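Flavoprotein (Thermotoga maritima, PDB 5V8S) probably works as an electron-transfer oxidoreductase, joining a metallo-beta-lactamase-type domain with a mu-oxo-diiron centre to a flavodoxin-like domain expected to bind FMN. Local coordinates at residues Gly183-Glu189 and Arg201-Val206; Ser257-Gly261 and Asn350-Pro354; Pro263-Thr269 and Asp316-Ala322. The protein carries 1 engineered substitution. All coordinates share one frame; numbering follows the deposited sequence.

Contact 1: residues Gly183-Glu189 and Arg201-Val206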
# COMPACT_ATOMS: atom_id res chain seq x y z
N GLY A 183 -19.79 -4.59 -15.91
CA GLY A 183 -19.61 -5.38 -14.71
C GLY A 183 -19.57 -4.53 -13.45
O GLY A 183 -19.50 -3.32 -13.49
N GLY A 184 -19.60 -5.24 -12.33
CA GLY A 184 -19.41 -4.63 -11.02
C GLY A 184 -18.93 -5.68 -10.05
O GLY A 184 -19.04 -6.89 -10.29
N TYR A 185 -18.38 -5.21 -8.92
CA TYR A 185 -18.12 -6.08 -7.78
C TYR A 185 -19.44 -6.34 -7.05
O TYR A 185 -20.49 -5.81 -7.42
CB TYR A 185 -17.13 -5.42 -6.83
CG TYR A 185 -15.76 -5.12 -7.41
CD1 TYR A 185 -14.99 -6.11 -7.99
CD2 TYR A 185 -15.23 -3.84 -7.34
CE1 TYR A 185 -13.70 -5.83 -8.48
CE2 TYR A 185 -13.97 -3.55 -7.82
CZ TYR A 185 -13.20 -4.55 -8.40
OH TYR A 185 -11.92 -4.27 -8.88
N LEU A 186 -19.37 -7.16 -5.98
CA LEU A 186 -20.48 -7.55 -5.10
C LEU A 186 -21.10 -8.87 -5.55
O LEU A 186 -21.14 -9.18 -6.75
CB LEU A 186 -21.58 -6.47 -5.00
CG LEU A 186 -22.63 -6.67 -3.88
CD1 LEU A 186 -22.07 -6.46 -2.49
CD2 LEU A 186 -23.85 -5.76 -4.08
N LEU A 187 -21.62 -9.63 -4.59
CA LEU A 187 -22.33 -10.87 -4.88
C LEU A 187 -23.80 -10.71 -4.52
O LEU A 187 -24.23 -11.19 -3.46
CB LEU A 187 -21.71 -12.00 -4.07
CG LEU A 187 -20.22 -12.21 -4.31
CD1 LEU A 187 -19.66 -13.24 -3.32
CD2 LEU A 187 -19.95 -12.59 -5.77
N PRO A 188 -24.60 -10.06 -5.36
CA PRO A 188 -25.97 -9.75 -4.98
C PRO A 188 -26.80 -11.01 -4.84
O PRO A 188 -26.54 -12.04 -5.46
CB PRO A 188 -26.48 -8.88 -6.14
CG PRO A 188 -25.27 -8.48 -6.91
CD PRO A 188 -24.28 -9.56 -6.71
N GLU A 189 -27.85 -10.88 -4.04
CA GLU A 189 -28.70 -12.00 -3.66
C GLU A 189 -29.67 -12.42 -4.76
O GLU A 189 -30.53 -13.26 -4.51
CB GLU A 189 -29.48 -11.65 -2.39
CG GLU A 189 -28.74 -10.70 -1.42
CD GLU A 189 -29.37 -10.67 -0.02
OE1 GLU A 189 -29.49 -9.57 0.57
OE2 GLU A 189 -29.74 -11.75 0.49
N ARG A 201 -28.11 -0.61 -3.82
CA ARG A 201 -26.94 -1.05 -3.08
C ARG A 201 -25.81 -1.46 -4.03
O ARG A 201 -24.65 -1.39 -3.65
CB ARG A 201 -27.36 -2.22 -2.20
CG ARG A 201 -26.31 -3.01 -1.55
CD ARG A 201 -26.94 -4.13 -0.70
NE ARG A 201 -28.40 -3.99 -0.52
CZ ARG A 201 -29.27 -4.98 -0.68
NH1 ARG A 201 -28.87 -6.21 -1.00
NH2 ARG A 201 -30.56 -4.74 -0.51
N TYR A 202 -26.15 -1.93 -5.23
CA TYR A 202 -25.17 -2.47 -6.17
C TYR A 202 -24.37 -1.38 -6.88
O TYR A 202 -23.17 -1.54 -7.12
CB TYR A 202 -25.90 -3.37 -7.17
CG TYR A 202 -25.03 -3.93 -8.28
CD1 TYR A 202 -23.94 -4.74 -8.01
CD2 TYR A 202 -25.35 -3.71 -9.62
CE1 TYR A 202 -23.17 -5.27 -9.01
CE2 TYR A 202 -24.57 -4.25 -10.65
CZ TYR A 202 -23.47 -5.02 -10.33
OH TYR A 202 -22.71 -5.57 -11.33
N LEU A 203 -25.01 -0.27 -7.24
CA LEU A 203 -24.34 0.68 -8.13
C LEU A 203 -23.03 1.24 -7.57
O LEU A 203 -22.08 1.41 -8.35
CB LEU A 203 -25.32 1.77 -8.58
CG LEU A 203 -26.30 1.29 -9.66
CD1 LEU A 203 -27.40 2.31 -9.85
CD2 LEU A 203 -25.59 1.05 -10.97
N PRO A 204 -22.90 1.53 -6.28
CA PRO A 204 -21.58 1.97 -5.78
C PRO A 204 -20.49 0.94 -6.00
O PRO A 204 -19.33 1.30 -6.21
CB PRO A 204 -21.84 2.26 -4.30
CG PRO A 204 -23.31 2.55 -4.23
CD PRO A 204 -23.95 1.66 -5.25
N HIS A 205 -20.84 -0.35 -5.97
CA HIS A 205 -19.86 -1.39 -6.29
C HIS A 205 -19.56 -1.46 -7.78
O HIS A 205 -18.48 -1.93 -8.16
CB HIS A 205 -20.32 -2.74 -5.76
CG HIS A 205 -20.50 -2.76 -4.27
ND1 HIS A 205 -19.46 -3.03 -3.40
CD2 HIS A 205 -21.59 -2.52 -3.50
CE1 HIS A 205 -19.90 -2.95 -2.16
NE2 HIS A 205 -21.19 -2.64 -2.19
N VAL A 206 -20.48 -0.99 -8.63
CA VAL A 206 -20.18 -0.80 -10.05
C VAL A 206 -19.18 0.33 -10.21
O VAL A 206 -18.19 0.21 -10.93
CB VAL A 206 -21.47 -0.54 -10.85
CG1 VAL A 206 -21.13 -0.21 -12.30
CG2 VAL A 206 -22.37 -1.75 -10.75

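Contact 2: residues Ser257-Gly261 and Asn350-Pro354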
# COMPACT_ATOMS: atom_id res chain seq x y z
N SER A 257 -21.83 8.42 -16.57
CA SER A 257 -21.73 9.40 -15.50
C SER A 257 -20.42 9.26 -14.73
O SER A 257 -19.77 10.27 -14.39
CB SER A 257 -22.91 9.23 -14.54
OG SER A 257 -22.83 10.16 -13.50
N VAL A 258 -20.02 8.03 -14.43
CA VAL A 258 -18.74 7.81 -13.76
C VAL A 258 -17.59 8.25 -14.65
O VAL A 258 -16.66 8.92 -14.19
CB VAL A 258 -18.62 6.34 -13.32
CG1 VAL A 258 -17.20 6.01 -12.82
CG2 VAL A 258 -19.64 6.03 -12.25
N ALA A 259 -17.62 7.88 -15.92
CA ALA A 259 -16.54 8.26 -16.83
C ALA A 259 -16.39 9.77 -16.94
O ALA A 259 -15.27 10.28 -17.03
CB ALA A 259 -16.77 7.63 -18.21
N LYS A 260 -17.52 10.51 -16.94
CA LYS A 260 -17.46 11.96 -17.04
C LYS A 260 -17.18 12.61 -15.69
O LYS A 260 -16.85 13.80 -15.67
CB LYS A 260 -18.77 12.54 -17.59
CG LYS A 260 -19.01 12.16 -19.05
CD LYS A 260 -19.94 13.12 -19.77
CE LYS A 260 -21.24 13.27 -19.05
NZ LYS A 260 -22.37 13.65 -19.99
N GLY A 261 -17.33 11.88 -14.59
CA GLY A 261 -17.15 12.44 -13.26
C GLY A 261 -18.27 13.38 -12.85
O GLY A 261 -18.01 14.40 -12.20
N ASN A 350 -8.46 10.40 -12.98
CA ASN A 350 -7.86 11.67 -13.37
C ASN A 350 -8.95 12.56 -13.96
O ASN A 350 -9.24 12.52 -15.16
CB ASN A 350 -6.76 11.40 -14.38
CG ASN A 350 -5.87 12.60 -14.58
OD1 ASN A 350 -5.90 13.54 -13.79
ND2 ASN A 350 -5.08 12.59 -15.64
N TYR A 351 -9.55 13.40 -13.11
CA TYR A 351 -10.68 14.24 -13.48
C TYR A 351 -10.33 15.71 -13.29
O TYR A 351 -9.51 16.06 -12.44
CB TYR A 351 -11.89 13.94 -12.57
CG TYR A 351 -12.49 12.57 -12.73
CD1 TYR A 351 -13.39 12.30 -13.76
CD2 TYR A 351 -12.17 11.54 -11.85
CE1 TYR A 351 -13.94 11.06 -13.90
CE2 TYR A 351 -12.72 10.29 -12.00
CZ TYR A 351 -13.62 10.05 -13.02
OH TYR A 351 -14.16 8.81 -13.15
N GLU A 352 -11.02 16.57 -14.05
CA GLU A 352 -10.83 18.02 -13.91
C GLU A 352 -11.76 18.52 -12.81
O GLU A 352 -12.84 19.06 -13.05
CB GLU A 352 -11.06 18.75 -15.23
CG GLU A 352 -10.64 20.23 -15.16
CD GLU A 352 -11.12 21.06 -16.33
OE1 GLU A 352 -11.36 20.50 -17.42
OE2 GLU A 352 -11.26 22.30 -16.15
N LYS A 353 -11.32 18.34 -11.57
CA LYS A 353 -12.05 18.75 -10.38
C LYS A 353 -11.15 19.64 -9.53
O LYS A 353 -9.93 19.49 -9.53
CB LYS A 353 -12.47 17.54 -9.52
CG LYS A 353 -13.49 16.64 -10.22
CD LYS A 353 -13.75 15.33 -9.50
CE LYS A 353 -14.72 14.43 -10.26
NZ LYS A 353 -16.09 14.97 -10.17
N PRO A 354 -11.74 20.58 -8.79
CA PRO A 354 -10.93 21.41 -7.90
C PRO A 354 -10.44 20.65 -6.68
O PRO A 354 -11.09 19.73 -6.19
CB PRO A 354 -11.89 22.53 -7.50
CG PRO A 354 -13.24 21.98 -7.74
CD PRO A 354 -13.15 20.98 -8.83

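Contact 3: residues Pro263-Thr269 and Asp316-Ala322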
# COMPACT_ATOMS: atom_id res chain seq x y z
N PRO A 263 -20.69 15.16 -10.67
CA PRO A 263 -20.63 15.23 -9.21
C PRO A 263 -21.99 15.21 -8.53
O PRO A 263 -23.01 15.64 -9.07
CB PRO A 263 -19.92 16.57 -8.97
CG PRO A 263 -20.27 17.39 -10.12
CD PRO A 263 -20.42 16.47 -11.29
N LYS A 264 -21.98 14.66 -7.31
CA LYS A 264 -23.11 14.76 -6.40
C LYS A 264 -22.96 16.03 -5.58
O LYS A 264 -21.94 16.21 -4.91
CB LYS A 264 -23.14 13.52 -5.50
CG LYS A 264 -24.11 13.64 -4.34
CD LYS A 264 -24.32 12.32 -3.63
CE LYS A 264 -23.07 11.86 -2.94
NZ LYS A 264 -23.33 10.72 -2.01
N LYS A 265 -23.95 16.91 -5.65
CA LYS A 265 -23.82 18.20 -5.00
C LYS A 265 -23.55 18.02 -3.52
O LYS A 265 -24.22 17.23 -2.85
CB LYS A 265 -25.08 19.03 -5.21
CG LYS A 265 -24.86 20.18 -6.13
CD LYS A 265 -24.01 21.25 -5.49
CE LYS A 265 -23.51 22.27 -6.49
NZ LYS A 265 -22.47 23.15 -5.91
N GLY A 266 -22.57 18.76 -3.01
CA GLY A 266 -22.20 18.73 -1.62
C GLY A 266 -21.13 17.72 -1.27
O GLY A 266 -20.56 17.81 -0.17
N LYS A 267 -20.84 16.77 -2.15
CA LYS A 267 -19.88 15.71 -1.82
C LYS A 267 -18.45 16.20 -2.00
O LYS A 267 -18.05 16.64 -3.09
CB LYS A 267 -20.12 14.48 -2.69
CG LYS A 267 -19.14 13.36 -2.35
CD LYS A 267 -19.55 12.03 -2.96
CE LYS A 267 -18.54 10.94 -2.68
NZ LYS A 267 -18.93 9.63 -3.27
N VAL A 268 -17.66 16.09 -0.94
CA VAL A 268 -16.23 16.37 -0.97
C VAL A 268 -15.53 15.17 -0.34
O VAL A 268 -15.97 14.68 0.70
CB VAL A 268 -15.90 17.67 -0.20
CG1 VAL A 268 -14.41 17.90 -0.10
CG2 VAL A 268 -16.58 18.87 -0.89
N THR A 269 -14.46 14.70 -0.96
CA THR A 269 -13.68 13.60 -0.40
C THR A 269 -12.37 14.15 0.17
O THR A 269 -11.65 14.87 -0.52
CB THR A 269 -13.46 12.45 -1.40
OG1 THR A 269 -14.74 11.91 -1.78
CG2 THR A 269 -12.68 11.33 -0.80
N ASP A 316 -14.88 6.73 -4.51
CA ASP A 316 -15.56 7.96 -4.13
C ASP A 316 -15.14 9.17 -4.94
O ASP A 316 -15.78 10.22 -4.83
CB ASP A 316 -15.37 8.20 -2.62
CG ASP A 316 -16.43 7.48 -1.79
OD1 ASP A 316 -17.62 7.53 -2.19
OD2 ASP A 316 -16.11 6.82 -0.80
N ILE A 317 -14.12 9.06 -5.79
CA ILE A 317 -13.62 10.21 -6.54
C ILE A 317 -14.59 10.69 -7.62
O ILE A 317 -14.86 11.90 -7.71
CB ILE A 317 -12.24 9.91 -7.16
CG1 ILE A 317 -11.24 9.38 -6.12
CG2 ILE A 317 -11.70 11.15 -7.89
CD1 ILE A 317 -10.93 10.35 -5.05
N PRO A 318 -15.14 9.81 -8.48
CA PRO A 318 -15.88 10.32 -9.66
C PRO A 318 -17.01 11.29 -9.35
O PRO A 318 -17.17 12.28 -10.07
CB PRO A 318 -16.38 9.05 -10.35
CG PRO A 318 -15.39 8.00 -9.96
CD PRO A 318 -15.05 8.34 -8.51
N ASP A 319 -17.81 11.03 -8.32
CA ASP A 319 -18.94 11.90 -8.03
C ASP A 319 -18.64 12.90 -6.92
O ASP A 319 -19.56 13.52 -6.41
CB ASP A 319 -20.23 11.13 -7.79
CG ASP A 319 -20.21 10.27 -6.57
OD1 ASP A 319 -19.12 10.04 -6.00
OD2 ASP A 319 -21.30 9.82 -6.15
N SER A 320 -17.38 13.07 -6.54
CA SER A 320 -17.03 14.17 -5.65
C SER A 320 -17.00 15.49 -6.41
O SER A 320 -16.53 15.56 -7.55
CB SER A 320 -15.65 13.94 -5.05
OG SER A 320 -15.66 12.85 -4.15
N GLU A 321 -17.49 16.57 -5.77
CA GLU A 321 -17.31 17.88 -6.37
C GLU A 321 -15.86 18.33 -6.30
O GLU A 321 -15.39 19.07 -7.18
CB GLU A 321 -18.15 18.93 -5.63
CG GLU A 321 -19.63 18.82 -5.76
CD GLU A 321 -20.29 20.15 -5.43
OE1 GLU A 321 -20.17 21.07 -6.26
OE2 GLU A 321 -20.88 20.29 -4.34
N ALA A 322 -15.15 17.90 -5.27
CA ALA A 322 -13.79 18.37 -5.01
C ALA A 322 -13.10 17.36 -4.12
O ALA A 322 -13.75 16.55 -3.44
CB ALA A 322 -13.79 19.74 -4.32
O HOH W 1 -21.81 8.57 -3.94

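Contact 1: residues Gly183-Glu189 and Arg201-Val206
The apolar side chain of Leu186 packs on the imidazole of His205 at the middle of the contact. Leu186 CD1 sits over one face of the ring, 4.0 Å from the centroid and 14° off the normal, a CH-pi contact, while Leu186 CB approaches His205 CG. With Leu186 CG anti to the backbone N (chi1 -168°), the other methyl, Leu186 CD2, reaches the edge of Tyr202, 4.1 Å from Tyr202 CD1. Pro188 CG meets the same Tyr202 CD1.

Polar contacts are few. Tyr185 N gives a weak hydrogen bond to His205 O at 3.4 Å. Tyr185 O is buried near the edge of the Tyr202 ring, 3.2 Å from Tyr202 CE1, and has no hydrogen-bond partner. Both rings have polar partners beyond the two segments: Leu242 N for Tyr202 OH and Glu48 OE2 for His205 ND1. At the exposed end, Glu189 OE1 and Arg201 NH1 form a long ion pair, 3.8 Å.

Gly184 CA passes 4.0 Å from Val206 CA, and the Gly184 backbone hydrogen-bonds to His240, a residue of the diiron pocket. Here the loop following strand 175-179 folds back over helix 196-214 in the metallo-beta-lactamase-type domain, and Gly183 lies about 8 Å from the bound mu-oxo-diiron.

Contact 2: residues Ser257-Gly261 and Asn350-Pro354
A Schellman motif closes helix 248-260 at Gly261, and Tyr351 and Lys353, from the loop leading into strand 354-360 of the flavodoxin-like domain, meet this helix end. Tyr351 OH donates to Val258 O at 2.7 Å, approaching from above the carbonyl plane, 35° out of it. Gly261 N reaches the same oxygen from the opposite face, at 3.1 Å, so Val258 O accepts both a bond within the helix end and one from the incoming loop.

The phenol is directed at the helix end by its first torsion, which sets CG anti to the carbonyl carbon (chi1 -66°). Ala259 O lies at the ring edge, 3.5 Å from Tyr351 CE1. The positive phi of Gly261 suits glycine, and its CA lies close against the same ring, 3.8 Å from Tyr351 CD1. Beyond the two segments, Lys218 makes a cation-pi contact with Tyr351.

Lys353 runs extended until it bends at chi4, and its NZ donates to Gly261 O at 2.9 Å. The same ammonium also bonds to Ser320 O and Pro318 O, so three main-chain carbonyls gather round it. Both bonds across the contact thus run from side chains to backbone oxygens of the last helical turn and of the glycine that ends it, where the helix dipole would probably favour a donor and a positive charge.

Contact 3: residues Pro263-Thr269 and Asp316-Ala322
Lys267 and Glu321 reach across the start of two neighbouring parallel strands, 267-273 and 322-327, in the flavodoxin-like sheet. The compact part is a run of backbone and side-chain hydrogen bonds. Glu321 N donates to Lys267 O at 2.7 Å, and Thr269 N to Ala322 O at 3.2 Å, the latter in the carbonyl plane. On the side toward Asp316, Thr269 OG1 donates to Ser320 OG, which in turn donates to Asp316 O, so the Ser320 hydroxyl links Thr269 to the backbone of Asp316. In the type II turn from Lys264 to Lys267, Gly266 N holds the buried carboxylate of Glu321, donating to OE2 at 2.6 Å, 30° out of the carboxylate plane and on its anti side.

The Lys267 side chain is fully extended, with CG anti to the backbone N (chi1 -179°), and passes along Ser320 to put NZ between two carboxylates. Asp316 OD1, 2.7 Å from Lys267 NZ, is met on its anti side and Asp319 OD1 on its syn side. Tyr300 holds the other oxygen of Asp316. Two negative groups around one ammonium would be expected to favour its charged form.

Toward solvent the contact is looser. Lys265 bends at chi2 to bring NZ to Glu321 OE1, and shares that ammonium with Leu409 O near the C-terminus. Lys264 N still makes a straight bond to Asp319 O (171°), but Lys264 NZ only gives a weak bond to a water, which also accepts from Lys267 NZ at 3.1 Å and donates to Asp319 OD2 at 2.6 Å.

Overall arrangement
Contact 1 comes first along the chain and lies in the metallo-beta-lactamase-type domain, about 20 Å between centres from contact 3 and 21 Å from contact 2, touching neither. Helix 248-260, whose residues Tyr255 and His254 border contact 1, ends in contact 2 and is followed directly by strand 267-273 of contact 3. Both pieces of contact 3 fall in sequence between the two pieces of contact 2, and their centres are 9 Å apart. Contact 2 joins the end of helix 248-260 to the loop before strand 354-360; contact 3 joins the approaches of strands 267-273 and 322-327. Lys353 connects the two, its NZ 2.7 Å from Ser320 O, where the domains meet.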